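Local coordinates for protein putative acetyltransferase Sthe_0691 (Sphaerobacter thermophilus, PDB 3SHP) that is of unknown specificity but, as a putative acetyltransferase, probably transfers an acetyl group from acetyl-coenzyme A to an acceptor not yet identified, at residues 7-10 and 15-18; 128-133 and 152-157; 148-153 and 158-163; 28-33 and 91-96; 64-67 and 72-75. All coordinates share one frame; numbering follows the deposited sequence. Where two conformers were deposited one is given.

Overall arrangement
Four of the five contacts lie on one mixed sheet; contact 4 joins two loops beside it. Along the chain, contact 1 comes first, contact 5 nests inside the loop closed by contact 4, and contacts 2 and 3 follow, sharing I152 and A153. The centre of contact 5 is about 10 Å from those of contacts 1 and 4, and it touches both through strands 14-18 and 72-80. Contacts 2 and 3, about 8 Å apart between centres, occupy the other end, their centres about 26 and 29 Å from that of contact 1. The strand order is consistent with a GNAT-type acetyltransferase, and neighbouring subunits touch contacts 2, 3 and 4 and reach contact 5 at R66.

Contact 1 (7-10 and 15-18); sequences VYLT and YLRA
The ring of Y8 leaves its chain with CG anti to the backbone N (chi1 -179°), whereas Y15 places CG between its backbone N and carbonyl carbon (chi1 66°), and these two turns bring the aromatic groups together on one face of the hairpin. They form a diagonal pair, since Y15 is bridged to T10 and Y8 lies nearest R17. Y8 CE1 approaches Y15 CD1 to 3.5 Å with the ring planes inclined at 48°, an oblique meeting. T10 packs against the root of the second ring, its CB 3.6 Å from Y15 CB. On the other face L9 and L16 touch through L9 CB and L16 CB at 4.1 Å, with a further, looser meeting of their methyl ends.

Between the two faces runs the backbone pairing. L9 and L16 are an antiparallel hydrogen-bonded pair, joined by L9 N to L16 O at 3.2 Å and by L16 N to L9 O at 2.8 Å. The same carbonyl also receives a CA-H...O contact, Y15 CA lying 3.2 Å from L9 O. Toward V7 the two backbones separate, and a water spans the gap, 2.7 Å from V7 O and accepting from A18 N at 2.9 Å.

This short antiparallel hairpin edges the main sheet: strand 58-66 takes the far side of strand 14-18, E70 binds Y15 OH, D23 pairs with R17, and helix 98-116 covers L9 and L16 through W112, A105 and V109.

Contact 2 (128-133 and 152-157); sequences ADEQRT and IARAGH
D129 and R154 approach from opposite directions and join in a side-on, two-pronged salt bridge, two nitrogens of the guanidinium each serving one carboxylate oxygen. R154 NE reaches D129 OD2 at 2.7 Å and R154 NH2 reaches D129 OD1 at 2.9 Å, the latter bond almost straight at 175°. Both oxygens use their syn lone pairs, and with the two flat groups only 20° apart the fork locks the rotation of each. A second ion pair is less regular: R154 NH2 also donates to E130 OE1 at 3.1 Å, coming from above that carboxylate plane although the oxygen stays near the guanidinium plane. One nitrogen thus holds two acidic side chains in a three-residue network.

That network ties the loop after strand 121-127 to the short strand 153-154, just ahead of strand 157-167. E130 is the N-cap residue of helix 131-139 and the centre of an inverse gamma turn; its OE2 accepts from A127 N, while OE1 also pairs with K47 of a third subunit.

Waters extend the polar edge. One joins E130 OE1 to R154 NH1, donating to the first and accepting from the second at 3.0 Å; another gives a proton to D129 OD2 and lies 2.8 Å from H157 NE2. A leucine in place of R154 would probably leave D129 without its charged mate and freer to turn, and E130 leaning on K47 of the third subunit. Within the second segment, H157 ND1 donates to A155 O at 2.8 Å, and the imidazole lays one face against R154 CB.

Contact 3 (148-153 and 158-163); sequences MREAIA and RVDLLI
L161 is the centre of the apolar layer, taking I152 and A151 on its CB and selenomethionine M148 on its branch. L161 CB lies 4.0 Å from I152 CG1 and the same distance from A151 CB, while the M148 SE atom sits 3.9 Å from L161 CD2, those two side chains running alongside each other. I152 CB also rests on V159 CG2.

Around this layer the backbones pair as antiparallel strands. M148 with L161 and I152 with V159 are hydrogen-bonded pairs, but two extra residues intervene on the first strand. A type II turn from M148 to A151 and a classic beta bulge, with A151 and I152 both facing V159, take up the excess.

Side chains of the opposite strand bind the polar groups at this irregularity. D160 OD1 accepts E150 N at 3.0 Å on its anti side, 28° out of the carboxylate plane, while D160 OD2 pairs with R147. R158 bends at chi3 (67°) so that its guanidinium lies across the turn: R158 NE reaches E150 O at 2.8 Å, a bond of 174° in the guanidinium plane, and R158 NH2 makes a weak bond to A151 O at 3.1 Å. A153 N lies over one face of that group, and A153 CB is 3.5 Å from R158 NH1. A methionine in place of R158 would probably leave the carbonyl of E150 without its mate and the turn less firmly fixed. The chemistry implies that charged side chains are spent here on backbone groups that regular strand pairing does not reach, while R149 is directed instead to E43 and E79 of a fourth subunit.

Contact 4 (28-33 and 91-96); sequences AAWFDS and MAPWLD
A single water is gripped by two tryptophans, accepting from W30 NE1 at 2.7 Å and from W94 NE1 at 2.8 Å. It lies at the edge of both indoles, in the plane of each, so it bridges two rings set nearly perpendicular, with planes 84° apart; W94 turns its edge to the face of W30 in an offset edge-to-face pair. W30 sets CG between its backbone N and carbonyl carbon (chi1 57°), which lays one indole face on A92 and P93.

CH-pi packing covers that face. A92 CA stands 3.7 Å from the centroid of the W30 six-membered ring, almost on its normal, and P93 CD comes 3.4 Å from W30 CG, over the five-membered ring and offset toward its rim. F31 CB lies against the opposite face, and A92 CB also covers the W94 ring, so A92 is wedged between both indoles.

A92 to L95 form a type I beta turn closed by L95 N to A92 O at 3.3 Å, and H25 of a third subunit stacks on W94. The turn links strand 84-91 to helix 98-116, a connection that in GNAT acetyltransferases commonly borders the coenzyme A phosphates, though this is not established here.

Contact 5 (64-67 and 72-75); sequences IVRR and VVGS
I64 opens the pairing by donating from its N to G74 O at 2.8 Å, the donor standing well above that carbonyl plane. Its own carbonyl is gripped from two positions: V73 N comes to I64 O at 2.8 Å, almost in line with the C=O bond, on the oxygen side, and G74 N makes a weak bond to the same oxygen at 3.4 Å. The branches divide the work, with I64 CG2 lying 3.8 Å from V73 CG2, while the extended arm (chi2 168°) carries CD1 across G74 to lie 3.9 Å from S75 N. Because G74 has no side chain, that arm can run across its backbone.

V65 faces the other way, and V65 CG2 touches V72 CG2 only loosely at 4.4 Å. R66 then crosses V73 at about a right angle: R66 CB is 3.8 Å from V73 CG1, the same methyl that sits over the centre of one guanidinium face. The charged end is held by D69 and by E21 of a third subunit.

With V73 and G74 both opposite I64, this is a classic beta bulge, shifting the register by one residue in the antiparallel hairpin of strands 58-66 and 72-80 in the central sheet.

Contact 1 (7-10 and 15-18)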
# COMPACT_ATOMS: atom_id res chain seq x y z
N VAL A 7 8.30 17.70 -35.57
CA VAL A 7 9.48 17.96 -34.76
C VAL A 7 10.60 16.96 -35.07
O VAL A 7 10.39 15.75 -35.01
CB VAL A 7 9.16 17.93 -33.27
CG1 VAL A 7 10.40 18.26 -32.46
CG2 VAL A 7 8.05 18.91 -32.95
N TYR A 8 11.77 17.48 -35.43
CA TYR A 8 12.95 16.65 -35.60
C TYR A 8 14.17 17.47 -35.18
O TYR A 8 14.59 18.37 -35.90
CB TYR A 8 13.10 16.14 -37.04
CG TYR A 8 14.33 15.27 -37.21
CD1 TYR A 8 14.37 13.97 -36.66
CD2 TYR A 8 15.46 15.74 -37.86
CE1 TYR A 8 15.52 13.17 -36.77
CE2 TYR A 8 16.61 14.95 -37.99
CZ TYR A 8 16.64 13.67 -37.44
OH TYR A 8 17.78 12.90 -37.58
N LEU A 9 14.71 17.14 -34.02
CA LEU A 9 15.75 17.93 -33.38
C LEU A 9 16.85 16.94 -33.10
O LEU A 9 16.73 16.09 -32.21
CB LEU A 9 15.25 18.53 -32.06
CG LEU A 9 13.89 19.25 -32.04
CD1 LEU A 9 13.58 19.72 -30.66
CD2 LEU A 9 13.82 20.43 -33.00
N THR A 10 17.94 17.05 -33.86
CA THR A 10 19.00 16.06 -33.71
C THR A 10 20.34 16.67 -33.35
O THR A 10 20.69 17.76 -33.80
CB THR A 10 19.15 15.19 -34.96
OG1 THR A 10 20.15 14.20 -34.71
CG2 THR A 10 19.53 16.02 -36.17
N TYR A 15 18.36 12.20 -30.91
CA TYR A 15 17.41 13.09 -31.52
C TYR A 15 16.09 13.01 -30.80
O TYR A 15 15.83 12.04 -30.10
CB TYR A 15 17.25 12.83 -33.02
CG TYR A 15 16.65 11.52 -33.43
CD1 TYR A 15 15.28 11.39 -33.72
CD2 TYR A 15 17.46 10.41 -33.61
CE1 TYR A 15 14.74 10.19 -34.13
CE2 TYR A 15 16.94 9.21 -34.03
CZ TYR A 15 15.57 9.10 -34.28
OH TYR A 15 15.09 7.86 -34.70
N LEU A 16 15.31 14.08 -30.96
CA LEU A 16 14.01 14.21 -30.34
C LEU A 16 12.97 14.19 -31.43
O LEU A 16 13.13 14.81 -32.49
CB LEU A 16 13.92 15.53 -29.54
CG LEU A 16 14.51 15.55 -28.12
CD1 LEU A 16 15.84 14.86 -28.00
CD2 LEU A 16 14.67 16.98 -27.67
N ARG A 17 11.89 13.48 -31.14
CA ARG A 17 10.75 13.39 -32.04
C ARG A 17 9.54 13.13 -31.15
O ARG A 17 9.70 12.75 -30.02
CB ARG A 17 10.94 12.24 -33.03
CG ARG A 17 11.24 10.84 -32.37
CD ARG A 17 10.71 9.69 -33.24
NE ARG A 17 11.03 8.38 -32.68
CZ ARG A 17 10.32 7.73 -31.75
NH1 ARG A 17 9.20 8.26 -31.24
NH2 ARG A 17 10.74 6.53 -31.33
N ALA A 18 8.34 13.31 -31.68
CA ALA A 18 7.12 13.04 -30.94
C ALA A 18 7.14 11.61 -30.40
O ALA A 18 7.44 10.66 -31.13
CB ALA A 18 5.88 13.28 -31.83
O HOH W 1 8.20 14.28 -34.46

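Contact 2 (128-133 and 152-157)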
# COMPACT_ATOMS: atom_id res chain seq x y z
N ALA A 128 20.14 19.18 -8.61
CA ALA A 128 21.38 19.88 -8.35
C ALA A 128 22.62 19.05 -8.66
O ALA A 128 23.66 19.62 -8.82
CB ALA A 128 21.43 20.46 -6.91
N ASP A 129 22.52 17.72 -8.74
CA ASP A 129 23.71 16.90 -9.04
C ASP A 129 23.80 16.57 -10.53
O ASP A 129 24.65 15.76 -10.95
CB ASP A 129 23.71 15.59 -8.21
CG ASP A 129 22.43 14.81 -8.38
OD1 ASP A 129 21.55 15.30 -9.11
OD2 ASP A 129 22.28 13.72 -7.79
N GLU A 130 22.90 17.14 -11.33
CA GLU A 130 22.94 16.88 -12.77
C GLU A 130 23.86 17.85 -13.52
O GLU A 130 23.40 18.73 -14.26
CB GLU A 130 21.52 16.78 -13.35
CG GLU A 130 20.85 15.49 -12.88
CD GLU A 130 19.31 15.45 -12.97
OE1 GLU A 130 18.75 14.40 -12.57
OE2 GLU A 130 18.66 16.44 -13.42
N GLN A 131 25.16 17.65 -13.32
CA GLN A 131 26.22 18.58 -13.75
C GLN A 131 26.13 19.07 -15.19
O GLN A 131 26.11 20.27 -15.46
CB GLN A 131 27.59 17.93 -13.58
CG GLN A 131 28.47 18.59 -12.57
CD GLN A 131 29.96 18.26 -12.78
OE1 GLN A 131 30.33 17.11 -13.12
NE2 GLN A 131 30.83 19.27 -12.59
N ARG A 132 26.11 18.11 -16.10
CA ARG A 132 26.08 18.41 -17.51
C ARG A 132 24.77 19.08 -17.91
O ARG A 132 24.77 20.03 -18.68
CB ARG A 132 26.33 17.14 -18.30
CG ARG A 132 27.72 16.59 -18.04
CD ARG A 132 27.95 15.32 -18.78
NE ARG A 132 29.12 14.60 -18.26
CZ ARG A 132 30.37 14.81 -18.67
NH1 ARG A 132 30.66 15.74 -19.58
NH2 ARG A 132 31.36 14.08 -18.14
N THR A 133 23.66 18.58 -17.37
CA THR A 133 22.36 19.19 -17.64
C THR A 133 22.30 20.63 -17.10
O THR A 133 21.82 21.54 -17.77
CB THR A 133 21.21 18.30 -17.09
OG1 THR A 133 21.39 16.96 -17.58
CG2 THR A 133 19.85 18.82 -17.53
N ILE A 152 14.97 15.53 -3.99
CA ILE A 152 15.21 14.36 -4.84
C ILE A 152 15.97 13.27 -4.07
O ILE A 152 17.10 13.50 -3.62
CB ILE A 152 16.01 14.73 -6.14
CG1 ILE A 152 15.37 15.89 -6.95
CG2 ILE A 152 16.20 13.50 -7.04
CD1 ILE A 152 13.90 15.71 -7.26
N ALA A 153 15.37 12.08 -3.94
CA ALA A 153 16.07 10.91 -3.35
C ALA A 153 17.21 10.41 -4.24
O ALA A 153 17.02 10.21 -5.43
CB ALA A 153 15.07 9.75 -3.09
N ARG A 154 18.38 10.21 -3.64
CA ARG A 154 19.48 9.49 -4.27
C ARG A 154 19.91 8.36 -3.32
O ARG A 154 19.35 8.18 -2.22
CB ARG A 154 20.67 10.43 -4.56
CG ARG A 154 20.39 11.61 -5.52
CD ARG A 154 20.06 11.12 -6.96
NE ARG A 154 20.09 12.23 -7.91
CZ ARG A 154 19.30 12.36 -8.97
NH1 ARG A 154 18.36 11.45 -9.26
NH2 ARG A 154 19.44 13.42 -9.76
N ALA A 155 20.93 7.62 -3.72
CA ALA A 155 21.41 6.54 -2.92
C ALA A 155 22.12 7.13 -1.71
O ALA A 155 23.11 7.87 -1.88
CB ALA A 155 22.34 5.66 -3.73
N GLY A 156 21.59 6.85 -0.52
CA GLY A 156 22.20 7.29 0.71
C GLY A 156 22.00 8.76 1.12
O GLY A 156 22.42 9.14 2.18
N HIS A 157 21.36 9.57 0.28
CA HIS A 157 21.29 11.02 0.51
C HIS A 157 20.23 11.59 -0.41
O HIS A 157 19.65 10.86 -1.21
CB HIS A 157 22.66 11.73 0.29
CG HIS A 157 23.13 11.75 -1.14
ND1 HIS A 157 23.50 10.60 -1.82
CD2 HIS A 157 23.30 12.77 -2.02
CE1 HIS A 157 23.87 10.92 -3.06
NE2 HIS A 157 23.75 12.23 -3.20
O HOH W 2 24.45 13.32 -5.70
O HOH W 3 16.66 12.31 -11.64

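Contact 3 (148-153 and 158-163)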
# COMPACT_ATOMS: atom_id res chain seq x y z
N MSE A 148 14.58 23.74 -4.40
CA MSE A 148 13.74 22.87 -3.60
C MSE A 148 14.67 21.94 -2.83
O MSE A 148 15.19 20.96 -3.39
CB MSE A 148 12.79 22.09 -4.51
CG MSE A 148 11.84 23.00 -5.33
SE MSE A 148 10.49 21.99 -6.29
CE MSE A 148 9.60 21.11 -4.77
N ARG A 149 14.90 22.25 -1.56
CA ARG A 149 15.95 21.55 -0.79
C ARG A 149 15.63 20.08 -0.55
O ARG A 149 14.57 19.74 -0.05
CB ARG A 149 16.32 22.26 0.52
CG ARG A 149 17.07 23.57 0.26
CD ARG A 149 17.49 24.31 1.55
NE ARG A 149 16.34 24.84 2.30
CZ ARG A 149 15.89 24.34 3.45
NH1 ARG A 149 16.50 23.31 4.01
NH2 ARG A 149 14.83 24.88 4.05
N GLU A 150 16.57 19.25 -0.97
CA GLU A 150 16.51 17.82 -0.69
C GLU A 150 15.26 17.19 -1.19
O GLU A 150 14.73 16.27 -0.59
CB GLU A 150 16.67 17.60 0.80
CG GLU A 150 18.04 18.02 1.23
CD GLU A 150 18.42 17.34 2.44
OE1 GLU A 150 17.69 17.49 3.44
OE2 GLU A 150 19.42 16.62 2.41
N ALA A 151 14.78 17.69 -2.33
CA ALA A 151 13.55 17.20 -2.88
C ALA A 151 13.74 15.86 -3.58
O ALA A 151 12.77 15.13 -3.75
CB ALA A 151 12.96 18.24 -3.85
N ILE A 152 14.97 15.53 -3.99
CA ILE A 152 15.21 14.36 -4.84
C ILE A 152 15.97 13.27 -4.07
O ILE A 152 17.10 13.50 -3.62
CB ILE A 152 16.01 14.73 -6.14
CG1 ILE A 152 15.37 15.89 -6.95
CG2 ILE A 152 16.20 13.50 -7.04
CD1 ILE A 152 13.90 15.71 -7.26
N ALA A 153 15.37 12.08 -3.94
CA ALA A 153 16.07 10.91 -3.35
C ALA A 153 17.21 10.41 -4.24
O ALA A 153 17.02 10.21 -5.43
CB ALA A 153 15.07 9.75 -3.09
N ARG A 158 19.97 12.90 -0.28
CA ARG A 158 19.00 13.60 -1.11
C ARG A 158 19.67 14.82 -1.68
O ARG A 158 20.62 15.33 -1.09
CB ARG A 158 17.79 14.00 -0.29
CG ARG A 158 17.11 12.81 0.40
CD ARG A 158 15.80 13.20 1.06
NE ARG A 158 14.76 13.59 0.09
CZ ARG A 158 13.92 12.73 -0.49
NH1 ARG A 158 14.00 11.42 -0.20
NH2 ARG A 158 13.01 13.20 -1.35
N VAL A 159 19.22 15.26 -2.85
CA VAL A 159 19.75 16.47 -3.47
C VAL A 159 18.62 17.43 -3.83
O VAL A 159 17.45 17.03 -3.94
CB VAL A 159 20.61 16.18 -4.71
CG1 VAL A 159 21.73 15.16 -4.37
CG2 VAL A 159 19.75 15.71 -5.86
N ASP A 160 18.96 18.70 -4.01
CA ASP A 160 17.97 19.71 -4.30
C ASP A 160 17.43 19.51 -5.69
O ASP A 160 18.16 19.11 -6.60
CB ASP A 160 18.56 21.12 -4.21
CG ASP A 160 19.17 21.44 -2.87
OD1 ASP A 160 18.98 20.69 -1.88
OD2 ASP A 160 19.87 22.46 -2.79
N LEU A 161 16.16 19.83 -5.88
CA LEU A 161 15.66 20.07 -7.22
C LEU A 161 15.78 21.56 -7.50
O LEU A 161 15.34 22.39 -6.68
CB LEU A 161 14.20 19.65 -7.34
CG LEU A 161 13.65 19.79 -8.78
CD1 LEU A 161 14.48 18.92 -9.74
CD2 LEU A 161 12.12 19.50 -8.87
N LEU A 162 16.36 21.91 -8.64
CA LEU A 162 16.50 23.29 -9.04
C LEU A 162 15.55 23.55 -10.17
O LEU A 162 15.31 22.66 -10.98
CB LEU A 162 17.93 23.58 -9.49
CG LEU A 162 19.04 23.28 -8.47
CD1 LEU A 162 20.44 23.64 -9.01
CD2 LEU A 162 18.74 24.03 -7.20
N ILE A 163 14.99 24.76 -10.23
CA ILE A 163 14.16 25.18 -11.35
C ILE A 163 14.87 26.30 -12.09
O ILE A 163 15.12 27.37 -11.52
CB ILE A 163 12.79 25.72 -10.90
CG1 ILE A 163 12.12 24.77 -9.91
CG2 ILE A 163 11.92 26.04 -12.12
CD1 ILE A 163 11.66 23.43 -10.53
O HOH W 4 20.90 14.42 2.13

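Contact 4 (28-33 and 91-96)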
# COMPACT_ATOMS: atom_id res chain seq x y z
N ALA A 28 7.24 1.01 -20.51
CA ALA A 28 6.26 0.97 -19.41
C ALA A 28 6.84 0.65 -18.04
O ALA A 28 6.32 1.10 -17.00
CB ALA A 28 5.09 0.02 -19.73
N ALA A 29 7.92 -0.15 -18.02
CA ALA A 29 8.58 -0.51 -16.76
C ALA A 29 9.08 0.74 -16.03
O ALA A 29 8.97 0.84 -14.81
CB ALA A 29 9.73 -1.49 -17.02
N TRP A 30 9.59 1.72 -16.77
CA TRP A 30 10.10 2.92 -16.12
C TRP A 30 9.36 4.21 -16.47
O TRP A 30 9.49 5.21 -15.76
CB TRP A 30 11.58 3.11 -16.42
CG TRP A 30 11.89 3.18 -17.87
CD1 TRP A 30 12.12 2.12 -18.71
CD2 TRP A 30 12.01 4.37 -18.68
NE1 TRP A 30 12.38 2.58 -19.98
CE2 TRP A 30 12.32 3.95 -19.99
CE3 TRP A 30 11.87 5.75 -18.42
CZ2 TRP A 30 12.51 4.85 -21.04
CZ3 TRP A 30 12.06 6.65 -19.47
CH2 TRP A 30 12.38 6.19 -20.77
N PHE A 31 8.62 4.21 -17.57
CA PHE A 31 7.98 5.46 -17.95
C PHE A 31 6.53 5.48 -17.53
O PHE A 31 5.76 4.63 -17.94
CB PHE A 31 8.10 5.72 -19.43
CG PHE A 31 7.44 7.01 -19.86
CD1 PHE A 31 8.05 8.23 -19.59
CD2 PHE A 31 6.20 7.00 -20.50
CE1 PHE A 31 7.43 9.43 -19.97
CE2 PHE A 31 5.58 8.19 -20.90
CZ PHE A 31 6.20 9.41 -20.62
N ASP A 32 6.17 6.46 -16.71
CA ASP A 32 4.82 6.54 -16.19
C ASP A 32 4.05 7.41 -17.17
O ASP A 32 4.35 8.57 -17.33
CB ASP A 32 4.83 7.16 -14.80
CG ASP A 32 3.48 7.11 -14.10
OD1 ASP A 32 2.49 6.65 -14.70
OD2 ASP A 32 3.43 7.54 -12.93
N SER A 33 3.08 6.81 -17.84
CA SER A 33 2.24 7.52 -18.79
C SER A 33 1.20 8.41 -18.13
O SER A 33 0.62 9.26 -18.82
CB SER A 33 1.49 6.51 -19.62
OG SER A 33 2.36 6.05 -20.63
N MSE A 91 14.72 9.94 -17.80
CA MSE A 91 15.70 9.12 -18.54
C MSE A 91 15.56 7.65 -18.15
O MSE A 91 15.17 7.36 -17.03
CB MSE A 91 17.14 9.59 -18.27
CG MSE A 91 17.31 11.10 -18.47
SE MSE A 91 16.83 11.70 -20.27
CE MSE A 91 18.26 10.82 -21.21
N ALA A 92 15.87 6.73 -19.06
CA ALA A 92 15.79 5.31 -18.74
C ALA A 92 16.78 5.00 -17.62
O ALA A 92 17.90 5.47 -17.63
CB ALA A 92 16.06 4.44 -19.96
N PRO A 93 16.34 4.22 -16.63
CA PRO A 93 17.18 3.86 -15.49
C PRO A 93 18.34 2.93 -15.84
O PRO A 93 19.34 2.91 -15.11
CB PRO A 93 16.20 3.12 -14.54
CG PRO A 93 15.15 2.56 -15.47
CD PRO A 93 14.98 3.67 -16.51
N TRP A 94 18.22 2.18 -16.94
CA TRP A 94 19.30 1.30 -17.39
C TRP A 94 20.43 2.04 -18.11
O TRP A 94 21.43 1.43 -18.48
CB TRP A 94 18.77 0.19 -18.29
CG TRP A 94 17.82 0.64 -19.40
CD1 TRP A 94 16.45 0.60 -19.38
CD2 TRP A 94 18.18 1.16 -20.70
NE1 TRP A 94 15.95 1.06 -20.58
CE2 TRP A 94 16.98 1.41 -21.40
CE3 TRP A 94 19.41 1.42 -21.33
CZ2 TRP A 94 16.95 1.93 -22.69
CZ3 TRP A 94 19.39 1.93 -22.63
CH2 TRP A 94 18.16 2.19 -23.30
N LEU A 95 20.28 3.35 -18.32
CA LEU A 95 21.32 4.08 -19.04
C LEU A 95 22.63 4.12 -18.25
O LEU A 95 22.62 4.21 -17.02
CB LEU A 95 20.87 5.49 -19.37
CG LEU A 95 20.07 5.69 -20.64
CD1 LEU A 95 19.60 7.15 -20.68
CD2 LEU A 95 20.90 5.38 -21.90
N ASP A 96 23.75 4.02 -18.95
CA ASP A 96 25.05 4.06 -18.31
C ASP A 96 25.37 5.46 -17.76
O ASP A 96 25.86 5.58 -16.62
CB ASP A 96 26.15 3.62 -19.29
CG ASP A 96 26.49 2.15 -19.14
OD1 ASP A 96 26.38 1.65 -18.00
OD2 ASP A 96 26.89 1.51 -20.15
O HOH W 5 13.37 0.82 -21.74

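Contact 5 (64-67 and 72-75)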
# COMPACT_ATOMS: atom_id res chain seq x y z
N ILE A 64 13.37 10.82 -26.50
CA ILE A 64 14.79 11.09 -26.75
C ILE A 64 15.35 9.77 -27.29
O ILE A 64 15.25 8.73 -26.63
CB ILE A 64 15.50 11.51 -25.47
CG1 ILE A 64 14.83 12.76 -24.87
CG2 ILE A 64 17.02 11.70 -25.73
CD1 ILE A 64 15.30 13.07 -23.42
N VAL A 65 15.91 9.81 -28.49
CA VAL A 65 16.25 8.58 -29.20
C VAL A 65 17.75 8.56 -29.46
O VAL A 65 18.30 9.49 -30.04
CB VAL A 65 15.47 8.45 -30.55
CG1 VAL A 65 15.81 7.15 -31.27
CG2 VAL A 65 13.94 8.58 -30.35
N ARG A 66 18.41 7.49 -29.03
CA ARG A 66 19.83 7.35 -29.29
C ARG A 66 20.03 6.96 -30.73
O ARG A 66 19.52 5.94 -31.19
CB ARG A 66 20.50 6.33 -28.36
CG ARG A 66 22.01 6.34 -28.44
CD ARG A 66 22.65 5.57 -27.31
NE ARG A 66 22.06 4.24 -27.11
CZ ARG A 66 22.16 3.53 -25.99
NH1 ARG A 66 21.60 2.34 -25.91
NH2 ARG A 66 22.85 4.01 -24.96
N ARG A 67 20.79 7.79 -31.45
CA ARG A 67 21.09 7.61 -32.86
C ARG A 67 21.78 6.27 -33.19
O ARG A 67 21.35 5.57 -34.11
CB ARG A 67 21.91 8.81 -33.38
CG ARG A 67 21.16 10.20 -33.25
CD ARG A 67 21.97 11.37 -33.78
NE ARG A 67 22.56 11.05 -35.08
CZ ARG A 67 23.61 11.68 -35.62
NH1 ARG A 67 24.20 12.69 -34.99
NH2 ARG A 67 24.07 11.28 -36.81
N VAL A 72 14.99 4.25 -27.49
CA VAL A 72 14.39 5.36 -26.77
C VAL A 72 15.05 5.36 -25.39
O VAL A 72 14.87 4.40 -24.62
CB VAL A 72 12.85 5.19 -26.67
CG1 VAL A 72 12.23 6.26 -25.71
CG2 VAL A 72 12.20 5.24 -28.09
N VAL A 73 15.84 6.40 -25.10
CA VAL A 73 16.61 6.47 -23.87
C VAL A 73 16.00 7.43 -22.84
O VAL A 73 16.46 7.51 -21.68
CB VAL A 73 18.10 6.82 -24.15
CG1 VAL A 73 18.73 5.77 -25.07
CG2 VAL A 73 18.24 8.26 -24.74
N GLY A 74 14.97 8.16 -23.24
CA GLY A 74 14.28 9.00 -22.31
C GLY A 74 13.15 9.73 -22.96
O GLY A 74 12.82 9.47 -24.13
N SER A 75 12.55 10.65 -22.22
CA SER A 75 11.44 11.43 -22.72
C SER A 75 11.56 12.84 -22.16
O SER A 75 12.19 13.07 -21.13
CB SER A 75 10.11 10.82 -22.27
OG SER A 75 10.02 10.86 -20.87